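Local structure of Pre-mRNA splicing helicase-like protein (Chaetomium thermophilum, 4RVQ) at residues S44-E52 against L85-T96. The protein acts as the spliceosomal RNA helicase Brr2 in pre-mRNA splicing; its noncanonical PWI domain is thought to mediate protein or RNA interactions. Residues are numbered along the deposited sequence; the frame is centred on the assembly and turned at random. Where two conformers were deposited one is given.
Sequences SALKILSGE and LIENRDKVVWLT. With EDO (1,2-ethanediol), chain F; EDO (1,2-ethanediol), chain G; SO4 (sulfate ion), chain B.
Leu-49 is the bump that fills the main hollow: as a knob it sits among Leu-85, Ile-86, Val-92 and Val-93, at the kink where helix 79-87 gives way to helix 89-99. Its two methyls divide the floor, CD1 lying 4.0 Å from Val-92 CG1 and CD2 3.6 Å from Leu-85 O; a leucine, forked at CG, suits such a two-sided hole. In return Val-93, branched at CB, wedges CG2 against Leu-49 CB at 3.6 Å. One turn back, Leu-46 lays CD2 over the Val-92 backbone and meets Thr-96 CG2 through CD1. Thr-96 can present that methyl because its OG1, set beside its own backbone N (chi1 -63°), bonds back to Val-92 O at 2.7 Å. This single knob-in-hole, where helix segments 44-50 and 89-96 cross at -124°, belongs to the all-helical core of the noncanonical PWI domain, where Trp-23 and Leu-24 of helix 23-29 also cover Leu-85. At the border of the contact, ethanediol F, like ethanediol G and the sulfate probably from the crystallisation liquor, bridges the groove: C1 lies over one face of the Trp-94 indole, C2 touches Val-93 CG1, and O2 is 3.6 Å from Ser-50 CB. With an alanine in place of Trp-94, that diol is likely to lose its flat support and ethanediol G its NE1 donor. Arg-89 leads away from helix 35-50, gripping the sulfate with NH1 and NH2, while CB stays 3.8 Å from Leu-49 CD2 and NH1 also reaches Ile-86 O at 2.8 Å.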
ATOM      1  N   SER A  44       1.388 -10.750  -3.620  1.00  7.97           N
ATOM      2  CA  SER A  44       1.117 -11.294  -2.292  0.76  8.98           C
ATOM      3  C   SER A  44       0.851 -10.197  -1.260  1.00  7.25           C
ATOM      4  O   SER A  44      -0.070 -10.308  -0.440  1.00  8.65           O
ATOM      5  CB  SER A  44       2.265 -12.148  -1.819  0.76 10.40           C
ATOM      6  OG  SER A  44       2.413 -13.272  -2.653  0.76 11.42           O
ATOM      7  N   ALA A  45       1.626  -9.135  -1.310  1.00  7.00           N
ATOM      8  CA  ALA A  45       1.440  -8.058  -0.349  1.00  7.28           C
ATOM      9  C   ALA A  45       0.073  -7.418  -0.496  1.00  7.38           C
ATOM     10  O   ALA A  45      -0.589  -7.106   0.506  1.00  8.10           O
ATOM     11  CB  ALA A  45       2.552  -7.012  -0.497  1.00  7.98           C
ATOM     12  N   LEU A  46      -0.402  -7.201  -1.728  1.00  7.61           N
ATOM     13  CA  LEU A  46      -1.717  -6.624  -1.884  1.00  7.66           C
ATOM     14  C   LEU A  46      -2.781  -7.538  -1.300  1.00  9.49           C
ATOM     15  O   LEU A  46      -3.729  -7.066  -0.656  1.00 11.15           O
ATOM     16  CB  LEU A  46      -2.010  -6.370  -3.382  1.00  7.96           C
ATOM     17  CG  LEU A  46      -1.186  -5.222  -3.951  1.00  8.75           C
ATOM     18  CD1 LEU A  46      -1.222  -5.267  -5.474  1.00 10.66           C
ATOM     19  CD2 LEU A  46      -1.674  -3.863  -3.436  1.00  9.36           C
ATOM     20  N   LYS A  47      -2.677  -8.848  -1.548  1.00  9.06           N
ATOM     21  CA  LYS A  47      -3.634  -9.773  -0.990  1.00 10.88           C
ATOM     22  C   LYS A  47      -3.611  -9.740   0.531  1.00 10.49           C
ATOM     23  O   LYS A  47      -4.662  -9.658   1.177  1.00 12.51           O
ATOM     24  CB  LYS A  47      -3.379 -11.188  -1.480  1.00 15.12           C
ATOM     25  CG  LYS A  47      -4.456 -12.178  -1.083  1.00 21.70           C
ATOM     26  CD  LYS A  47      -5.867 -11.691  -1.511  1.00 27.60           C
ATOM     27  CE  LYS A  47      -6.982 -12.649  -1.080  1.00 29.93           C
ATOM     28  NZ  LYS A  47      -8.326 -12.145  -1.481  0.48 30.51           N
ATOM     29  N   ILE A  48      -2.411  -9.807   1.103  1.00 10.09           N
ATOM     30  CA  ILE A  48      -2.288  -9.750   2.552  1.00 10.31           C
ATOM     31  C   ILE A  48      -2.866  -8.458   3.141  1.00 10.39           C
ATOM     32  O   ILE A  48      -3.648  -8.484   4.081  1.00 12.01           O
ATOM     33  CB  ILE A  48      -0.828  -9.943   2.968  1.00 10.05           C
ATOM     34  CG1 ILE A  48      -0.343 -11.352   2.628  1.00 10.89           C
ATOM     35  CG2 ILE A  48      -0.667  -9.687   4.453  1.00 10.75           C
ATOM     36  CD1 ILE A  48       1.160 -11.488   2.623  1.00 10.30           C
ATOM     37  N   LEU A  49      -2.494  -7.321   2.559  1.00 10.21           N
ATOM     38  CA  LEU A  49      -2.912  -6.026   3.098  1.00 11.30           C
ATOM     39  C   LEU A  49      -4.394  -5.825   3.017  1.00 12.64           C
ATOM     40  O   LEU A  49      -4.957  -5.047   3.799  1.00 15.11           O
ATOM     41  CB  LEU A  49      -2.228  -4.898   2.340  1.00 10.13           C
ATOM     42  CG  LEU A  49      -0.731  -4.712   2.626  1.00 10.16           C
ATOM     43  CD1 LEU A  49      -0.066  -3.851   1.567  1.00 10.74           C
ATOM     44  CD2 LEU A  49      -0.537  -4.099   4.053  1.00 10.81           C
ATOM     45  N   SER A  50      -5.039  -6.459   2.046  1.00 13.15           N
ATOM     46  CA  SER A  50      -6.467  -6.245   1.871  0.71 15.37           C
ATOM     47  C   SER A  50      -7.253  -6.895   2.999  1.00 18.15           C
ATOM     48  O   SER A  50      -8.419  -6.584   3.181  1.00 20.18           O
ATOM     49  CB  SER A  50      -6.928  -6.814   0.546  0.71 14.82           C
ATOM     50  OG  SER A  50      -6.954  -8.210   0.641  0.71 14.41           O
ATOM     51  N   GLY A  51      -6.610  -7.779   3.755  1.00 17.76           N
ATOM     52  CA  GLY A  51      -7.293  -8.450   4.834  1.00 19.70           C
ATOM     53  C   GLY A  51      -8.377  -9.394   4.371  1.00 23.21           C
ATOM     54  O   GLY A  51      -9.150  -9.896   5.176  1.00 25.50           O
ATOM     55  N   GLU A  52      -8.438  -9.647   3.075  1.00 25.91           N
ATOM     56  CA  GLU A  52      -9.435 -10.568   2.554  1.00 31.62           C
ATOM     57  C   GLU A  52      -9.131 -12.009   2.974  1.00 36.11           C
ATOM     58  O   GLU A  52      -7.969 -12.381   3.135  1.00 35.90           O
ATOM     59  CB  GLU A  52      -9.490 -10.449   1.029  1.00 34.24           C
ATOM     60  CG  GLU A  52     -10.087  -9.126   0.552  1.00 36.98           C
ATOM     61  CD  GLU A  52      -9.838  -8.850  -0.931  1.00 38.10           C
ATOM     62  OE1 GLU A  52      -9.195  -9.694  -1.600  1.00 37.26           O
ATOM     63  OE2 GLU A  52     -10.283  -7.787  -1.425  0.73 39.18           O
ATOM     64  N   LEU A  85       3.728  -0.235   5.126  1.00  7.29           N
ATOM     65  CA  LEU A  85       2.659  -0.772   4.309  1.00  8.10           C
ATOM     66  C   LEU A  85       1.381  -0.993   5.124  1.00  7.59           C
ATOM     67  O   LEU A  85       0.281  -0.668   4.722  1.00  8.68           O
ATOM     68  CB  LEU A  85       3.105  -2.073   3.629  1.00  8.43           C
ATOM     69  CG  LEU A  85       4.265  -1.889   2.633  1.00  9.28           C
ATOM     70  CD1 LEU A  85       4.594  -3.246   2.013  1.00 11.11           C
ATOM     71  CD2 LEU A  85       3.976  -0.842   1.558  1.00  9.22           C
ATOM     72  N   ILE A  86       1.551  -1.541   6.333  1.00  7.50           N
ATOM     73  CA  ILE A  86       0.394  -1.782   7.187  1.00  7.84           C
ATOM     74  C   ILE A  86      -0.293  -0.474   7.611  1.00  6.62           C
ATOM     75  O   ILE A  86      -1.513  -0.354   7.560  1.00  7.60           O
ATOM     76  CB  ILE A  86       0.789  -2.608   8.422  1.00  9.74           C
ATOM     77  CG1 ILE A  86       1.248  -3.993   7.971  1.00 11.82           C
ATOM     78  CG2 ILE A  86      -0.366  -2.715   9.382  1.00 11.62           C
ATOM     79  CD1 ILE A  86       1.762  -4.863   9.111  1.00 15.16           C
ATOM     80  N   GLU A  87       0.485   0.532   7.993  1.00  6.70           N
ATOM     81  CA  GLU A  87      -0.075   1.829   8.374  1.00  6.92           C
ATOM     82  C   GLU A  87      -0.889   2.437   7.233  1.00  6.96           C
ATOM     83  O   GLU A  87      -1.836   3.171   7.469  1.00  9.79           O
ATOM     84  CB  GLU A  87       1.032   2.799   8.774  1.00  7.38           C
ATOM     85  CG  GLU A  87       1.802   2.427  10.063  1.00  7.50           C
ATOM     86  CD  GLU A  87       1.021   2.631  11.330  1.00  8.34           C
ATOM     87  OE1 GLU A  87      -0.146   3.029  11.272  1.00 10.57           O
ATOM     88  OE2 GLU A  87       1.620   2.366  12.412  1.00  8.88           O
ATOM     89  N   ASN A  88      -0.474   2.154   6.003  1.00  6.02           N
ATOM     90  CA  ASN A  88      -1.111   2.657   4.790  1.00  6.35           C
ATOM     91  C   ASN A  88      -1.910   1.601   4.055  1.00  6.11           C
ATOM     92  O   ASN A  88      -2.108   1.740   2.847  1.00  7.00           O
ATOM     93  CB  ASN A  88      -0.031   3.247   3.880  1.00  5.86           C
ATOM     94  CG  ASN A  88       0.573   4.509   4.445  1.00  6.82           C
ATOM     95  OD1 ASN A  88      -0.124   5.522   4.566  1.00  8.21           O
ATOM     96  ND2 ASN A  88       1.824   4.455   4.802  1.00  7.09           N
ATOM     97  N   ARG A  89      -2.403   0.578   4.737  1.00  6.51           N
ATOM     98  CA  ARG A  89      -2.988  -0.539   4.017  1.00  7.20           C
ATOM     99  C   ARG A  89      -4.144  -0.114   3.125  1.00  6.67           C
ATOM    100  O   ARG A  89      -4.238  -0.606   1.995  1.00  7.55           O
ATOM    101  CB  ARG A  89      -3.359  -1.655   4.985  1.00  9.96           C
ATOM    102  CG  ARG A  89      -4.310  -1.261   6.077  1.00  9.61           C
ATOM    103  CD  ARG A  89      -4.275  -2.280   7.220  1.00 13.23           C
ATOM    104  NE  ARG A  89      -5.156  -1.942   8.345  1.00 13.87           N
ATOM    105  CZ  ARG A  89      -4.864  -1.075   9.316  1.00 14.41           C
ATOM    106  NH1 ARG A  89      -3.723  -0.439   9.349  1.00 13.69           N
ATOM    107  NH2 ARG A  89      -5.742  -0.855  10.268  1.00 16.08           N
ATOM    108  N   ASP A  90      -5.032   0.759   3.572  1.00  6.89           N
ATOM    109  CA  ASP A  90      -6.149   1.169   2.741  0.69  7.10           C
ATOM    110  C   ASP A  90      -5.666   1.926   1.493  1.00  6.43           C
ATOM    111  O   ASP A  90      -6.098   1.633   0.366  1.00  7.16           O
ATOM    112  CB  ASP A  90      -7.121   2.048   3.511  0.69  8.77           C
ATOM    113  CG  ASP A  90      -7.878   1.303   4.559  0.69 11.60           C
ATOM    114  OD1 ASP A  90      -8.289   0.143   4.329  0.69 14.67           O
ATOM    115  OD2 ASP A  90      -8.122   1.899   5.629  0.69 11.28           O
ATOM    116  N   LYS A  91      -4.765   2.881   1.677  1.00  5.87           N
ATOM    117  CA  LYS A  91      -4.227   3.606   0.553  1.00  6.16           C
ATOM    118  C   LYS A  91      -3.537   2.679  -0.429  1.00  5.65           C
ATOM    119  O   LYS A  91      -3.732   2.802  -1.653  1.00  6.79           O
ATOM    120  CB  LYS A  91      -3.214   4.644   1.006  1.00  8.74           C
ATOM    121  CG  LYS A  91      -3.744   5.989   1.381  1.00  8.16           C
ATOM    122  CD  LYS A  91      -2.659   6.963   1.754  1.00  9.57           C
ATOM    123  CE  LYS A  91      -3.174   8.379   1.776  1.00  9.16           C
ATOM    124  NZ  LYS A  91      -2.220   9.333   2.359  1.00  9.18           N
ATOM    125  N   VAL A  92      -2.664   1.812   0.070  1.00  6.27           N
ATOM    126  CA  VAL A  92      -1.891   0.979  -0.830  1.00  7.07           C
ATOM    127  C   VAL A  92      -2.810   0.062  -1.641  1.00  5.95           C
ATOM    128  O   VAL A  92      -2.672  -0.050  -2.864  1.00  6.89           O
ATOM    129  CB  VAL A  92      -0.844   0.167  -0.058  1.00  7.13           C
ATOM    130  CG1 VAL A  92      -0.099  -0.827  -0.976  1.00  8.46           C
ATOM    131  CG2 VAL A  92       0.178   1.100   0.559  1.00  8.34           C
ATOM    132  N   VAL A  93      -3.742  -0.607  -1.000  1.00  6.01           N
ATOM    133  CA  VAL A  93      -4.592  -1.565  -1.679  0.78  6.06           C
ATOM    134  C   VAL A  93      -5.486  -0.838  -2.687  1.00  6.24           C
ATOM    135  O   VAL A  93      -5.576  -1.220  -3.865  1.00  6.94           O
ATOM    136  CB  VAL A  93      -5.445  -2.359  -0.653  0.78  8.48           C
ATOM    137  CG1 VAL A  93      -6.508  -3.129  -1.337  0.78  9.45           C
ATOM    138  CG2 VAL A  93      -4.564  -3.293   0.199  0.78  9.23           C
ATOM    139  N   TRP A  94      -6.224   0.168  -2.223  1.00  5.88           N
ATOM    140  CA  TRP A  94      -7.208   0.799  -3.060  1.00  5.60           C
ATOM    141  C   TRP A  94      -6.617   1.658  -4.145  1.00  5.90           C
ATOM    142  O   TRP A  94      -7.125   1.679  -5.276  1.00  6.79           O
ATOM    143  CB  TRP A  94      -8.220   1.579  -2.210  1.00  5.68           C
ATOM    144  CG  TRP A  94      -9.144   0.649  -1.479  1.00  6.18           C
ATOM    145  CD1 TRP A  94      -9.101   0.280  -0.174  1.00  7.17           C
ATOM    146  CD2 TRP A  94     -10.265  -0.010  -2.035  1.00  7.09           C
ATOM    147  NE1 TRP A  94     -10.116  -0.559   0.111  1.00  8.86           N
ATOM    148  CE2 TRP A  94     -10.860  -0.773  -1.012  1.00  8.61           C
ATOM    149  CE3 TRP A  94     -10.840  -0.029  -3.303  1.00  8.68           C
ATOM    150  CZ2 TRP A  94     -11.983  -1.536  -1.228  1.00 11.15           C
ATOM    151  CZ3 TRP A  94     -11.968  -0.795  -3.518  1.00 10.88           C
ATOM    152  CH2 TRP A  94     -12.518  -1.561  -2.496  1.00 11.96           C
ATOM    153  N   LEU A  95      -5.604   2.456  -3.843  1.00  5.79           N
ATOM    154  CA  LEU A  95      -5.023   3.310  -4.844  1.00  5.81           C
ATOM    155  C   LEU A  95      -4.231   2.548  -5.896  1.00  5.84           C
ATOM    156  O   LEU A  95      -4.168   2.990  -7.046  1.00  6.35           O
ATOM    157  CB  LEU A  95      -4.192   4.425  -4.242  1.00  6.84           C
ATOM    158  CG  LEU A  95      -4.952   5.434  -3.388  1.00  6.22           C
ATOM    159  CD1 LEU A  95      -4.016   6.348  -2.660  1.00  8.19           C
ATOM    160  CD2 LEU A  95      -5.990   6.164  -4.225  1.00  9.20           C
ATOM    161  N   THR A  96      -3.623   1.417  -5.531  1.00  6.31           N
ATOM    162  CA  THR A  96      -2.984   0.577  -6.535  1.00  5.56           C
ATOM    163  C   THR A  96      -4.051   0.071  -7.519  1.00  6.46           C
ATOM    164  O   THR A  96      -3.879   0.097  -8.741  1.00  7.42           O
ATOM    165  CB  THR A  96      -2.211  -0.573  -5.902  1.00  5.96           C
ATOM    166  OG1 THR A  96      -1.161  -0.025  -5.091  1.00  6.52           O
ATOM    167  CG2 THR A  96      -1.613  -1.471  -6.943  1.00  6.07           C
TER
HETATM  168  C1  EDO F 505      -9.717  -3.679  -3.068  0.77 12.44           C
HETATM  169  O1  EDO F 505     -10.558  -4.294  -4.017  0.77 15.01           O
HETATM  170  C2  EDO F 505      -9.826  -4.409  -1.741  0.77 20.42           C
HETATM  171  O2  EDO F 505      -9.248  -5.709  -1.925  0.77 25.21           O
HETATM  172  C1  EDO G 506      -9.295  -3.234   3.113  0.58 37.03           C
HETATM  173  O1  EDO G 506     -10.382  -2.937   2.226  0.58 37.03           O
HETATM  174  C2  EDO G 506      -8.021  -2.637   2.526  0.58 34.24           C
HETATM  175  O2  EDO G 506      -7.065  -2.389   3.560  0.58 35.52           O
HETATM  176  S   SO4 B 501      -4.497   2.100  12.247  0.53 10.04           S
HETATM  177  O1  SO4 B 501      -5.312   3.061  11.500  0.53 14.25           O
HETATM  178  O2  SO4 B 501      -5.283   0.876  12.518  0.53 14.77           O
HETATM  179  O3  SO4 B 501      -3.358   1.783  11.404  0.53 10.36           O
HETATM  180  O4  SO4 B 501      -4.126   2.739  13.463  0.53  9.29           O